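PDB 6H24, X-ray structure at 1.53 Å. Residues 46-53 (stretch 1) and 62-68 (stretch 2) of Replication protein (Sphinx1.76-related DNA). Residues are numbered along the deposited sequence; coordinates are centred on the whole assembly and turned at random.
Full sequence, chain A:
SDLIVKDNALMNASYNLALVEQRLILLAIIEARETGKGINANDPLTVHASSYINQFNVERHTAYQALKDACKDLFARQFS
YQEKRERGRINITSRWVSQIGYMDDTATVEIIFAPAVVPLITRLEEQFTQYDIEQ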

# COMPACT_ATOMS: atom_id res chain seq x y z
N THR A 46 14.97 -4.02 -4.43
CA THR A 46 16.03 -3.02 -4.41
C THR A 46 16.29 -2.49 -5.82
O THR A 46 16.23 -3.23 -6.80
N VAL A 47 16.54 -1.18 -5.91
CA VAL A 47 17.00 -0.53 -7.13
C VAL A 47 18.26 0.27 -6.80
O VAL A 47 18.26 1.08 -5.86
N HIS A 48 19.33 0.02 -7.55
CA HIS A 48 20.58 0.73 -7.39
C HIS A 48 20.67 1.89 -8.38
O HIS A 48 20.34 1.73 -9.56
N ALA A 49 21.12 3.05 -7.90
CA ALA A 49 21.42 4.13 -8.82
C ALA A 49 22.43 3.69 -9.88
O ALA A 49 22.37 4.15 -11.02
N SER A 50 23.35 2.79 -9.51
CA SER A 50 24.32 2.29 -10.47
C SER A 50 23.63 1.56 -11.62
O SER A 50 24.06 1.67 -12.78
N SER A 51 22.55 0.84 -11.34
CA SER A 51 21.80 0.17 -12.40
C SER A 51 21.09 1.19 -13.29
O SER A 51 21.05 1.04 -14.51
N TYR A 52 20.52 2.23 -12.68
CA TYR A 52 19.90 3.31 -13.45
C TYR A 52 20.92 3.91 -14.40
O TYR A 52 20.63 4.09 -15.60
N ILE A 53 22.13 4.15 -13.91
CA ILE A 53 23.21 4.66 -14.75
C ILE A 53 23.54 3.66 -15.85
O ILE A 53 23.65 4.03 -17.03
N THR A 62 23.02 13.04 -10.57
CA THR A 62 21.63 13.26 -10.20
C THR A 62 20.81 11.98 -10.21
O THR A 62 19.61 12.03 -9.92
N ALA A 63 21.43 10.83 -10.49
CA ALA A 63 20.66 9.60 -10.71
C ALA A 63 19.98 9.15 -9.43
O ALA A 63 18.79 8.83 -9.42
N TYR A 64 20.72 9.13 -8.31
CA TYR A 64 20.12 8.67 -7.07
C TYR A 64 19.00 9.59 -6.61
O TYR A 64 17.91 9.13 -6.27
N GLN A 65 19.23 10.91 -6.61
CA GLN A 65 18.18 11.83 -6.20
C GLN A 65 16.94 11.68 -7.08
O GLN A 65 15.81 11.75 -6.60
N ALA A 66 17.14 11.47 -8.39
CA ALA A 66 16.02 11.26 -9.29
C ALA A 66 15.20 10.04 -8.88
O ALA A 66 13.97 10.09 -8.85
N LEU A 67 15.88 8.95 -8.53
CA LEU A 67 15.18 7.76 -8.06
C LEU A 67 14.47 8.02 -6.73
O LEU A 67 13.32 7.61 -6.54
N LYS A 68 15.15 8.69 -5.81
CA LYS A 68 14.55 9.01 -4.52
C LYS A 68 13.27 9.82 -4.71
O LYS A 68 12.24 9.53 -4.09

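The contact joins the end of a strand and the first turn of a helix to a second helix, the two helix axes crossing at 110° with a closest approach of 8.9 Å. No hydrogen bond links the stretches; what holds them against each other is apolar packing, 316 Å² of buried surface in all.

Small residues line the close approach. Ala 49 and Ala 63 both point toward the opposing stretch, and their CB atoms lie 4.5 Å apart. Ala 49 CB also sits 3.9 Å from Tyr 64 CB, with 5.0 Å between the CA atoms of Ala 49 and Tyr 64. Only Ala 49 of this pair ends in a methyl; Tyr 64 (chi1 t, chi2 62°) leaves sideways and meets it with CB.

Larger apolar chains fill the space around the alanines. Leu 67, chi1 m and chi2 t, places CD1 4.0 Å from Val 47 CG1, whose own chi1 is t, and 3.8 Å from Ala 49 CA, so one methyl bridges strand end and helix start. Ile 53 (m, t) leaves its backbone sideways, yet its side chain bends closer and brings CG1 to 3.9 Å from Ala 63 CB.

The aromatic contact centres on Tyr 52, chi1 t and chi2 34°. Leu 67 CD2 covers one ring face in a CH-pi contact, 4.2 Å from the centroid of the Tyr 52 ring and 23° off the normal. Ala 63 and Ala 66 line the edge: Tyr 52 CD2 is 3.6 Å from Ala 63 O, and Tyr 52 CE2 is 4.1 Å from Ala 66 CB.

No polar side-chain atom bonds across the seam. His 48, at the N-cap position, and Ser 50 point away; His 48 ND1, Ser 51 OG and Tyr 64 OH find hydrogen bonds elsewhere in the structure. The rule reads simply: alanines lie where the helices meet, with leucine over tyrosine beside them.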

# COMPACT_ATOMS: atom_id res chain seq x y z
CB THR A 46 17.31 -3.60 -3.82
OG1 THR A 46 17.07 -4.00 -2.46
CG2 THR A 46 18.45 -2.58 -3.85
CB VAL A 47 15.94 0.40 -7.75
CG1 VAL A 47 16.51 1.15 -8.95
CG2 VAL A 47 14.71 -0.40 -8.15
CB HIS A 48 21.78 -0.20 -7.62
CG HIS A 48 21.99 -1.20 -6.53
ND1 HIS A 48 21.17 -2.29 -6.33
CD2 HIS A 48 22.95 -1.28 -5.58
CE1 HIS A 48 21.61 -2.99 -5.30
NE2 HIS A 48 22.69 -2.39 -4.82
CB ALA A 49 21.94 5.36 -8.07
CB SER A 50 25.31 1.35 -9.78
OG SER A 50 24.63 0.32 -9.08
CB SER A 51 20.80 -0.82 -11.82
OG SER A 51 21.44 -1.77 -10.98
CB TYR A 52 19.32 4.34 -12.46
CG TYR A 52 18.55 5.51 -13.04
CD1 TYR A 52 17.77 5.39 -14.18
CD2 TYR A 52 18.51 6.72 -12.36
CE1 TYR A 52 17.04 6.47 -14.68
CE2 TYR A 52 17.78 7.80 -12.84
CZ TYR A 52 17.05 7.67 -14.00
OH TYR A 52 16.33 8.75 -14.46
CB ILE A 53 24.44 4.96 -13.87
CG1 ILE A 53 24.16 6.15 -12.96
CG2 ILE A 53 25.67 5.20 -14.73
CD1 ILE A 53 25.12 6.25 -11.79
CB THR A 62 20.97 14.26 -11.15
OG1 THR A 62 21.10 13.80 -12.50
CG2 THR A 62 21.61 15.64 -11.02
CB ALA A 63 21.57 8.50 -11.26
CB TYR A 64 21.18 8.55 -5.98
CG TYR A 64 20.59 8.28 -4.61
CD1 TYR A 64 19.85 7.13 -4.37
CD2 TYR A 64 20.75 9.19 -3.57
CE1 TYR A 64 19.30 6.89 -3.12
CE2 TYR A 64 20.20 8.95 -2.32
CZ TYR A 64 19.48 7.80 -2.10
OH TYR A 64 18.93 7.55 -0.86
CB GLN A 65 18.68 13.27 -6.24
CG GLN A 65 17.72 14.27 -5.59
CD GLN A 65 17.58 14.04 -4.09
OE1 GLN A 65 18.58 13.95 -3.37
NE2 GLN A 65 16.35 13.94 -3.62
CB ALA A 66 16.53 11.09 -10.72
CB LEU A 67 16.17 6.61 -7.90
CG LEU A 67 16.76 5.99 -9.16
CD1 LEU A 67 17.75 4.95 -8.70
CD2 LEU A 67 15.68 5.39 -10.04
CB LYS A 68 15.58 9.78 -3.69
CG LYS A 68 15.25 9.99 -2.24
CD LYS A 68 16.51 10.40 -1.51
CE LYS A 68 16.21 11.04 -0.18
NZ LYS A 68 17.42 11.58 0.48